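Local coordinates for lipolytic protein G-D-S-L family (Chitinophaga pinensis, PDB 4Q7Q) that probably hydrolyses ester bonds as a lipase or acylhydrolase of the SGNH superfamily, though its natural substrate is not established, at residues S14-D20 with Y46-N52. Numbering follows the deposited sequence.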
# COMPACT_ATOMS: atom_id res chain seq x y z
N SER A 14 -3.12 -4.88 2.80
CA SER A 14 -2.45 -6.11 2.41
C SER A 14 -0.95 -5.93 2.22
O SER A 14 -0.18 -6.84 2.49
CB SER A 14 -3.04 -6.70 1.13
OG SER A 14 -3.09 -5.71 0.12
N ILE A 15 -0.53 -4.77 1.75
CA ILE A 15 0.90 -4.54 1.52
C ILE A 15 1.70 -4.70 2.83
O ILE A 15 2.84 -5.16 2.81
CB ILE A 15 1.12 -3.19 0.82
CG1 ILE A 15 0.51 -3.26 -0.58
CG2 ILE A 15 2.59 -2.83 0.75
CD1 ILE A 15 0.42 -1.94 -1.32
N THR A 16 1.06 -4.38 3.95
CA THR A 16 1.65 -4.55 5.28
C THR A 16 1.39 -5.95 5.81
O THR A 16 2.30 -6.63 6.28
CB THR A 16 1.07 -3.50 6.24
OG1 THR A 16 1.41 -2.20 5.74
CG2 THR A 16 1.62 -3.67 7.65
N TYR A 17 0.13 -6.37 5.74
CA TYR A 17 -0.28 -7.71 6.16
C TYR A 17 0.62 -8.83 5.62
O TYR A 17 1.02 -9.73 6.37
CB TYR A 17 -1.72 -7.94 5.69
CG TYR A 17 -2.23 -9.36 5.86
CD1 TYR A 17 -2.83 -9.76 7.05
CD2 TYR A 17 -2.15 -10.28 4.81
CE1 TYR A 17 -3.32 -11.05 7.20
CE2 TYR A 17 -2.63 -11.56 4.95
CZ TYR A 17 -3.21 -11.95 6.15
OH TYR A 17 -3.69 -13.23 6.29
N LEU A 18 0.94 -8.76 4.33
CA LEU A 18 1.63 -9.84 3.65
C LEU A 18 3.05 -10.08 4.13
O LEU A 18 3.64 -11.11 3.82
CB LEU A 18 1.63 -9.60 2.13
CG LEU A 18 0.26 -9.78 1.47
CD1 LEU A 18 0.24 -9.20 0.04
CD2 LEU A 18 -0.17 -11.25 1.50
N ASN A 19 3.61 -9.12 4.88
CA ASN A 19 4.95 -9.29 5.45
C ASN A 19 5.08 -10.60 6.21
O ASN A 19 6.14 -11.24 6.21
CB ASN A 19 5.29 -8.12 6.38
CG ASN A 19 6.71 -8.20 6.91
OD1 ASN A 19 7.66 -7.78 6.25
ND2 ASN A 19 6.87 -8.76 8.11
N ASP A 20 3.99 -11.01 6.85
CA ASP A 20 4.02 -12.19 7.71
C ASP A 20 3.17 -13.34 7.19
O ASP A 20 2.90 -14.30 7.91
CB ASP A 20 3.65 -11.80 9.14
CG ASP A 20 4.68 -10.87 9.74
OD1 ASP A 20 4.58 -9.65 9.50
OD2 ASP A 20 5.62 -11.37 10.41
N TYR A 46 8.86 -4.64 15.00
CA TYR A 46 7.57 -4.42 14.36
C TYR A 46 6.41 -5.20 14.95
O TYR A 46 6.56 -6.32 15.44
CB TYR A 46 7.63 -4.61 12.83
CG TYR A 46 7.65 -6.05 12.33
CD1 TYR A 46 6.49 -6.82 12.29
CD2 TYR A 46 8.82 -6.61 11.83
CE1 TYR A 46 6.50 -8.13 11.82
CE2 TYR A 46 8.84 -7.91 11.34
CZ TYR A 46 7.68 -8.66 11.34
OH TYR A 46 7.72 -9.95 10.85
N ILE A 47 5.25 -4.57 14.90
CA ILE A 47 3.99 -5.23 15.15
C ILE A 47 3.16 -5.04 13.90
O ILE A 47 2.95 -3.91 13.45
CB ILE A 47 3.28 -4.62 16.36
CG1 ILE A 47 4.07 -4.97 17.62
CG2 ILE A 47 1.85 -5.11 16.46
CD1 ILE A 47 3.55 -4.30 18.86
N ASN A 48 2.72 -6.15 13.32
CA ASN A 48 1.99 -6.11 12.06
C ASN A 48 0.50 -5.83 12.28
O ASN A 48 -0.27 -6.71 12.67
CB ASN A 48 2.18 -7.44 11.32
CG ASN A 48 1.64 -7.41 9.91
OD1 ASN A 48 0.66 -6.71 9.61
ND2 ASN A 48 2.27 -8.17 9.02
N GLN A 49 0.12 -4.58 12.04
CA GLN A 49 -1.29 -4.19 12.07
C GLN A 49 -1.77 -3.88 10.66
O GLN A 49 -2.52 -2.93 10.41
CB GLN A 49 -1.52 -3.03 13.05
CG GLN A 49 -1.60 -3.48 14.50
CD GLN A 49 -2.97 -4.01 14.86
OE1 GLN A 49 -3.87 -4.07 14.01
NE2 GLN A 49 -3.15 -4.37 16.13
N GLY A 50 -1.33 -4.72 9.72
CA GLY A 50 -1.83 -4.68 8.36
C GLY A 50 -3.03 -5.58 8.29
O GLY A 50 -3.01 -6.73 8.76
N HIS A 51 -4.10 -5.07 7.69
CA HIS A 51 -5.34 -5.83 7.55
C HIS A 51 -5.67 -6.04 6.09
O HIS A 51 -5.84 -5.09 5.33
CB HIS A 51 -6.46 -5.12 8.30
CG HIS A 51 -6.21 -5.06 9.77
ND1 HIS A 51 -6.77 -5.96 10.65
CD2 HIS A 51 -5.41 -4.26 10.50
CE1 HIS A 51 -6.35 -5.70 11.87
NE2 HIS A 51 -5.51 -4.67 11.81
N ASN A 52 -5.71 -7.31 5.71
CA ASN A 52 -5.80 -7.71 4.31
C ASN A 52 -7.08 -7.20 3.67
O ASN A 52 -8.17 -7.53 4.11
CB ASN A 52 -5.72 -9.24 4.21
CG ASN A 52 -5.46 -9.71 2.79
OD1 ASN A 52 -5.19 -8.92 1.90
ND2 ASN A 52 -5.53 -11.02 2.58
O HOH W 1 -6.26 -12.95 4.87
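N48 reaches across from edge strand 44-50 to the short helix 14-17 and the turn that follows it, at the C-terminal rim of the parallel sheet of an SGNH-hydrolase fold. The helix begins at S14, the serine of the family's GDSL motif, which reads GDSI in this chain, and the likely nucleophile; its OG is hydrogen-bonded to H238 NE2, consistent with a Ser-His-Asp triad that D235 would complete. The N48 amide reaches the carbonyls of T16 and Y17 and the D20 carboxylate because chi1 (-171°) swings CG to the far side from the backbone N. There ND2 gives D20 OD1 a nearly straight hydrogen bond of 2.8 Å and makes weaker, more bent ones to the two carbonyls. The other end of the amide turns back on its own strand: OD1 accepts from G50 N at 2.8 Å, an Asx turn. Cut back to an alanine, the side chain would probably leave D20 OD1 and both carbonyls without this donor and the G50 N-H without its side-chain acceptor.

The D20 carboxylate is gripped at both oxygens. N19 ND2 and N48 ND2 approach OD1 from opposite faces of its plane, while Y46 OH donates to the syn lone pair of OD2 at 2.6 Å, with the carboxylate and ring planes 53° apart.

At G50 the backbones come close, its CA only 4.1 Å from that of Y17; a CB there would run into T16 and the backbone N of Y17. Y17 stands beside this glycine with G50 O at its ring edge. Its OH is hydrogen-bonded to E24, and a water links the same OH to N52 ND2. N52 CB lies over one face of the Y17 ring, 3.8 Å from its centroid, a CH-pi contact; the amide plane is 15° from that of the ring, and OD1 comes within 3.2 Å of S14 CB.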